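Local coordinates for protein hydrolase, isochorismatase family (Pseudomonas putida KT2440, PDB 4H17) that probably acts as a hydrolase of the isochorismatase family, its natural substrate not established, at residues His123-Val137 with Tyr149-Leu163. Residues are numbered along the deposited sequence; the frame is centred on the assembly and turned at random.
With SO4 (sulfate ion), chain C; EDO (1,2-ethanediol), chain H.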
# COMPACT_ATOMS: atom_id res chain seq x y z
N HIS A 123 16.93 14.31 7.58
CA HIS A 123 16.73 13.05 8.35
C HIS A 123 16.16 11.93 7.52
O HIS A 123 15.12 12.07 6.89
CB HIS A 123 15.83 13.30 9.56
CG HIS A 123 16.34 14.38 10.44
ND1 HIS A 123 17.51 14.26 11.15
CD2 HIS A 123 15.86 15.61 10.71
CE1 HIS A 123 17.74 15.37 11.82
NE2 HIS A 123 16.75 16.22 11.56
N LEU A 124 16.86 10.79 7.54
CA LEU A 124 16.35 9.58 6.92
C LEU A 124 15.23 8.93 7.73
O LEU A 124 14.40 8.25 7.14
CB LEU A 124 17.48 8.57 6.68
CG LEU A 124 18.43 8.94 5.53
CD1 LEU A 124 19.55 7.91 5.43
CD2 LEU A 124 17.70 9.04 4.19
N ASP A 125 15.19 9.19 9.05
CA ASP A 125 14.15 8.66 9.94
C ASP A 125 12.89 9.55 10.04
O ASP A 125 12.92 10.70 10.47
CB ASP A 125 14.65 8.42 11.37
CG ASP A 125 15.60 7.22 11.49
OD1 ASP A 125 15.16 6.08 11.28
OD2 ASP A 125 16.74 7.37 11.95
N LEU A 126 11.78 8.93 9.67
CA LEU A 126 10.47 9.56 9.68
C LEU A 126 9.56 8.85 10.65
O LEU A 126 9.45 7.64 10.63
CB LEU A 126 9.83 9.52 8.29
CG LEU A 126 10.66 9.95 7.07
CD1 LEU A 126 9.85 9.75 5.80
CD2 LEU A 126 11.20 11.36 7.22
N ILE A 127 8.92 9.63 11.50
CA ILE A 127 7.86 9.15 12.37
C ILE A 127 6.56 9.61 11.71
O ILE A 127 6.38 10.82 11.45
CB ILE A 127 8.00 9.67 13.82
CG1 ILE A 127 9.31 9.13 14.43
CG2 ILE A 127 6.79 9.25 14.64
CD1 ILE A 127 9.77 9.86 15.66
N VAL A 128 5.70 8.64 11.42
CA VAL A 128 4.47 8.85 10.69
C VAL A 128 3.22 8.48 11.45
O VAL A 128 3.14 7.42 12.08
CB VAL A 128 4.50 8.04 9.37
CG1 VAL A 128 3.27 8.27 8.54
CG2 VAL A 128 5.73 8.32 8.53
N CYS A 129 2.23 9.37 11.41
CA CYS A 129 0.96 9.08 12.03
C CYS A 129 -0.13 9.69 11.15
O CYS A 129 0.19 10.41 10.20
CB CYS A 129 0.93 9.63 13.45
SG CYS A 129 1.11 11.43 13.57
N GLY A 130 -1.38 9.40 11.51
CA GLY A 130 -2.56 10.00 10.85
C GLY A 130 -3.46 9.01 10.15
O GLY A 130 -3.56 7.83 10.52
N PHE A 131 -4.11 9.49 9.10
CA PHE A 131 -5.34 8.94 8.60
C PHE A 131 -5.43 8.98 7.10
O PHE A 131 -4.89 9.92 6.47
CB PHE A 131 -6.53 9.74 9.16
CG PHE A 131 -6.38 10.01 10.62
CD1 PHE A 131 -6.56 8.98 11.54
CD2 PHE A 131 -6.10 11.26 11.06
CE1 PHE A 131 -6.32 9.20 12.88
CE2 PHE A 131 -5.90 11.52 12.42
CZ PHE A 131 -6.05 10.48 13.35
N MSE A 132 -6.12 8.00 6.46
CA MSE A 132 -6.53 6.68 7.05
C MSE A 132 -5.37 5.72 6.93
O MSE A 132 -4.55 5.82 6.00
CB MSE A 132 -7.72 6.13 6.26
CG MSE A 132 -8.91 7.06 6.33
SE MSE A 132 -10.53 6.38 5.48
CE MSE A 132 -9.86 6.12 3.64
N SER A 133 -5.28 4.79 7.86
CA SER A 133 -4.10 3.93 7.93
C SER A 133 -3.92 3.16 6.62
O SER A 133 -2.77 2.99 6.19
CB SER A 133 -4.17 2.97 9.12
OG SER A 133 -5.31 2.19 9.11
N HIS A 134 -4.99 2.67 6.02
CA HIS A 134 -4.90 1.76 4.85
C HIS A 134 -4.70 2.51 3.52
O HIS A 134 -4.43 1.89 2.50
CB HIS A 134 -6.11 0.84 4.73
CG HIS A 134 -7.37 1.55 4.42
ND1 HIS A 134 -8.04 2.31 5.35
CD2 HIS A 134 -8.05 1.70 3.26
CE1 HIS A 134 -9.08 2.89 4.79
NE2 HIS A 134 -9.14 2.50 3.53
N SER A 135 -4.92 3.82 3.53
CA SER A 135 -5.01 4.60 2.29
C SER A 135 -3.87 5.62 2.20
O SER A 135 -2.78 5.26 1.79
CB SER A 135 -6.42 5.20 2.12
OG SER A 135 -6.49 6.00 0.96
N SER A 136 -4.03 6.86 2.70
CA SER A 136 -2.93 7.84 2.59
C SER A 136 -1.67 7.46 3.41
O SER A 136 -0.55 7.71 2.97
CB SER A 136 -3.33 9.29 2.97
OG SER A 136 -4.12 9.88 1.95
N VAL A 137 -1.85 6.82 4.56
CA VAL A 137 -0.71 6.51 5.43
C VAL A 137 0.11 5.38 4.77
O VAL A 137 1.29 5.55 4.49
CB VAL A 137 -1.16 6.12 6.84
CG1 VAL A 137 0.01 5.68 7.67
CG2 VAL A 137 -1.84 7.29 7.55
N TYR A 149 13.89 6.42 2.77
CA TYR A 149 13.60 6.73 4.14
C TYR A 149 13.30 5.53 5.00
O TYR A 149 12.83 4.49 4.53
CB TYR A 149 12.43 7.72 4.25
CG TYR A 149 12.80 9.02 3.59
CD1 TYR A 149 13.57 9.96 4.23
CD2 TYR A 149 12.36 9.31 2.30
CE1 TYR A 149 13.95 11.16 3.63
CE2 TYR A 149 12.73 10.49 1.69
CZ TYR A 149 13.52 11.41 2.33
OH TYR A 149 13.86 12.58 1.68
N ARG A 150 13.61 5.67 6.29
CA ARG A 150 13.30 4.69 7.29
C ARG A 150 12.09 5.20 8.04
O ARG A 150 12.17 6.24 8.71
CB ARG A 150 14.45 4.57 8.27
CG ARG A 150 15.67 3.87 7.72
CD ARG A 150 16.69 3.64 8.85
NE ARG A 150 17.25 4.89 9.38
CZ ARG A 150 18.31 5.53 8.87
NH1 ARG A 150 18.94 5.05 7.81
NH2 ARG A 150 18.74 6.65 9.44
N CYS A 151 10.99 4.48 7.96
CA CYS A 151 9.71 4.94 8.54
C CYS A 151 9.44 4.19 9.83
O CYS A 151 9.62 2.98 9.90
CB CYS A 151 8.58 4.70 7.56
SG CYS A 151 8.60 5.85 6.17
N THR A 152 8.94 4.93 10.82
CA THR A 152 8.40 4.36 12.03
C THR A 152 6.95 4.84 12.10
O THR A 152 6.70 6.06 12.20
CB THR A 152 9.16 4.79 13.28
OG1 THR A 152 10.50 4.27 13.19
CG2 THR A 152 8.48 4.25 14.51
N LEU A 153 6.02 3.90 12.01
CA LEU A 153 4.60 4.22 11.93
C LEU A 153 4.00 4.04 13.29
O LEU A 153 4.12 2.98 13.90
CB LEU A 153 3.94 3.28 10.92
CG LEU A 153 2.44 3.36 10.70
CD1 LEU A 153 1.92 4.72 10.34
CD2 LEU A 153 2.07 2.35 9.64
N VAL A 154 3.28 5.05 13.76
CA VAL A 154 2.81 5.03 15.15
C VAL A 154 1.40 4.46 15.16
O VAL A 154 0.44 5.13 14.80
CB VAL A 154 2.82 6.41 15.80
CG1 VAL A 154 2.47 6.33 17.27
CG2 VAL A 154 4.17 7.06 15.59
N GLU A 155 1.29 3.18 15.54
CA GLU A 155 0.08 2.41 15.24
C GLU A 155 -1.15 2.90 16.03
O GLU A 155 -2.28 2.77 15.58
CB GLU A 155 0.30 0.92 15.52
CG GLU A 155 0.73 0.64 16.94
CD GLU A 155 1.25 -0.77 17.11
OE1 GLU A 155 0.67 -1.68 16.47
OE2 GLU A 155 2.22 -0.95 17.88
N ASP A 156 -0.91 3.47 17.20
CA ASP A 156 -1.99 3.98 18.05
C ASP A 156 -2.22 5.49 17.92
O ASP A 156 -3.03 6.09 18.62
CB ASP A 156 -1.82 3.51 19.52
CG ASP A 156 -0.53 3.99 20.15
OD1 ASP A 156 0.25 4.72 19.52
OD2 ASP A 156 -0.30 3.61 21.32
N ALA A 157 -1.58 6.06 16.91
CA ALA A 157 -1.75 7.46 16.50
C ALA A 157 -2.23 7.49 15.04
O ALA A 157 -1.97 8.45 14.29
CB ALA A 157 -0.47 8.22 16.65
N SER A 158 -2.92 6.44 14.66
CA SER A 158 -3.44 6.27 13.29
C SER A 158 -4.74 5.49 13.42
O SER A 158 -4.97 4.78 14.43
CB SER A 158 -2.39 5.58 12.42
OG SER A 158 -2.89 5.32 11.08
N ALA A 159 -5.61 5.61 12.43
CA ALA A 159 -6.88 4.96 12.46
C ALA A 159 -7.45 4.75 11.10
O ALA A 159 -7.01 5.35 10.11
CB ALA A 159 -7.87 5.75 13.31
N THR A 160 -8.48 3.93 11.06
CA THR A 160 -9.23 3.70 9.85
C THR A 160 -10.72 3.49 10.19
O THR A 160 -11.20 3.86 11.30
CB THR A 160 -8.60 2.56 9.05
OG1 THR A 160 -9.27 2.42 7.79
CG2 THR A 160 -8.65 1.28 9.80
N ARG A 161 -11.46 3.01 9.20
CA ARG A 161 -12.89 2.74 9.37
C ARG A 161 -13.27 1.32 8.92
O ARG A 161 -12.47 0.59 8.32
CB ARG A 161 -13.69 3.80 8.64
CG ARG A 161 -13.69 3.65 7.11
CD ARG A 161 -14.37 4.81 6.40
NE ARG A 161 -14.89 4.44 5.07
CZ ARG A 161 -14.15 4.22 3.98
NH1 ARG A 161 -12.82 4.35 4.01
NH2 ARG A 161 -14.77 3.87 2.86
N ASP A 162 -14.49 0.90 9.27
CA ASP A 162 -15.05 -0.32 8.76
C ASP A 162 -15.05 -0.28 7.25
O ASP A 162 -15.51 0.70 6.64
CB ASP A 162 -16.51 -0.52 9.21
CG ASP A 162 -16.68 -0.79 10.71
OD1 ASP A 162 -15.72 -0.88 11.46
OD2 ASP A 162 -17.85 -0.94 11.11
N LEU A 163 -14.60 -1.36 6.61
CA LEU A 163 -14.67 -1.45 5.14
C LEU A 163 -15.51 -2.58 4.61
O LEU A 163 -15.67 -3.63 5.26
CB LEU A 163 -13.28 -1.59 4.51
CG LEU A 163 -12.28 -0.49 4.80
CD1 LEU A 163 -10.92 -0.85 4.23
CD2 LEU A 163 -12.76 0.84 4.32
S SO4 C . -7.35 8.91 2.97
O1 SO4 C . -6.58 10.12 2.62
O2 SO4 C . -6.52 7.95 3.67
O3 SO4 C . -7.78 8.28 1.70
O4 SO4 C . -8.59 9.22 3.70
C1 EDO H . -8.98 0.84 15.13
O1 EDO H . -10.11 1.36 15.85
C2 EDO H . -8.31 2.02 14.43
O2 EDO H . -9.16 2.65 13.48
O HOH W 1 12.25 5.23 11.34
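Strands 125-131 and 150-154 run parallel, their axes 4.7 Å apart at the closest and inclined by 29°. L126 N and V128 N donate to R150 O and T152 O, while R150 N, T152 N and V154 N donate to L124 O, L126 O and V128 O. At the start of the pair, R150 NE meets D125 OD1 at 3.1 Å in a salt bridge. The carboxylate and guanidinium planes stand 65° apart, and NE meets OD1 from above the carboxylate plane. NH2 adds a weak bond to OD2, and L124 CB lies over one guanidinium face. Were D125 replaced, an alanine here would remove both carboxylate oxygens, and the R150 guanidinium would probably lose this charge partner and be freer to turn. A water links D125 OD1 to T152 OG1, which also accepts from A19 N. These strands, with helix 133-146 between them, form a beta-alpha-beta unit of the Rossmann-like sheet. Helix and sheet meet where V137 CG1 presses on L153 CD1, a tight 3.4 Å. Past the turn 154-157, G130 N donates to A157 O. With chi1 at 177°, S158 turns OG to G130 O and donates at 2.7 Å. A cis peptide precedes M132. M132 N donates to O2 of a sulfate, probably from the crystallisation liquor; S135 OG and S136 OG bond to its O3 and O1. S133 N donates to A159 O. H134 ND1 bonds weakly to T160 OG1 at the ring edge, 2.7 Å away. L163 CD1 lies over one H134 ring face in a CH-pi contact. H134 NE2 hydrogen-bonds to D185 of the second subunit; R161 NH2 forms a salt bridge with it.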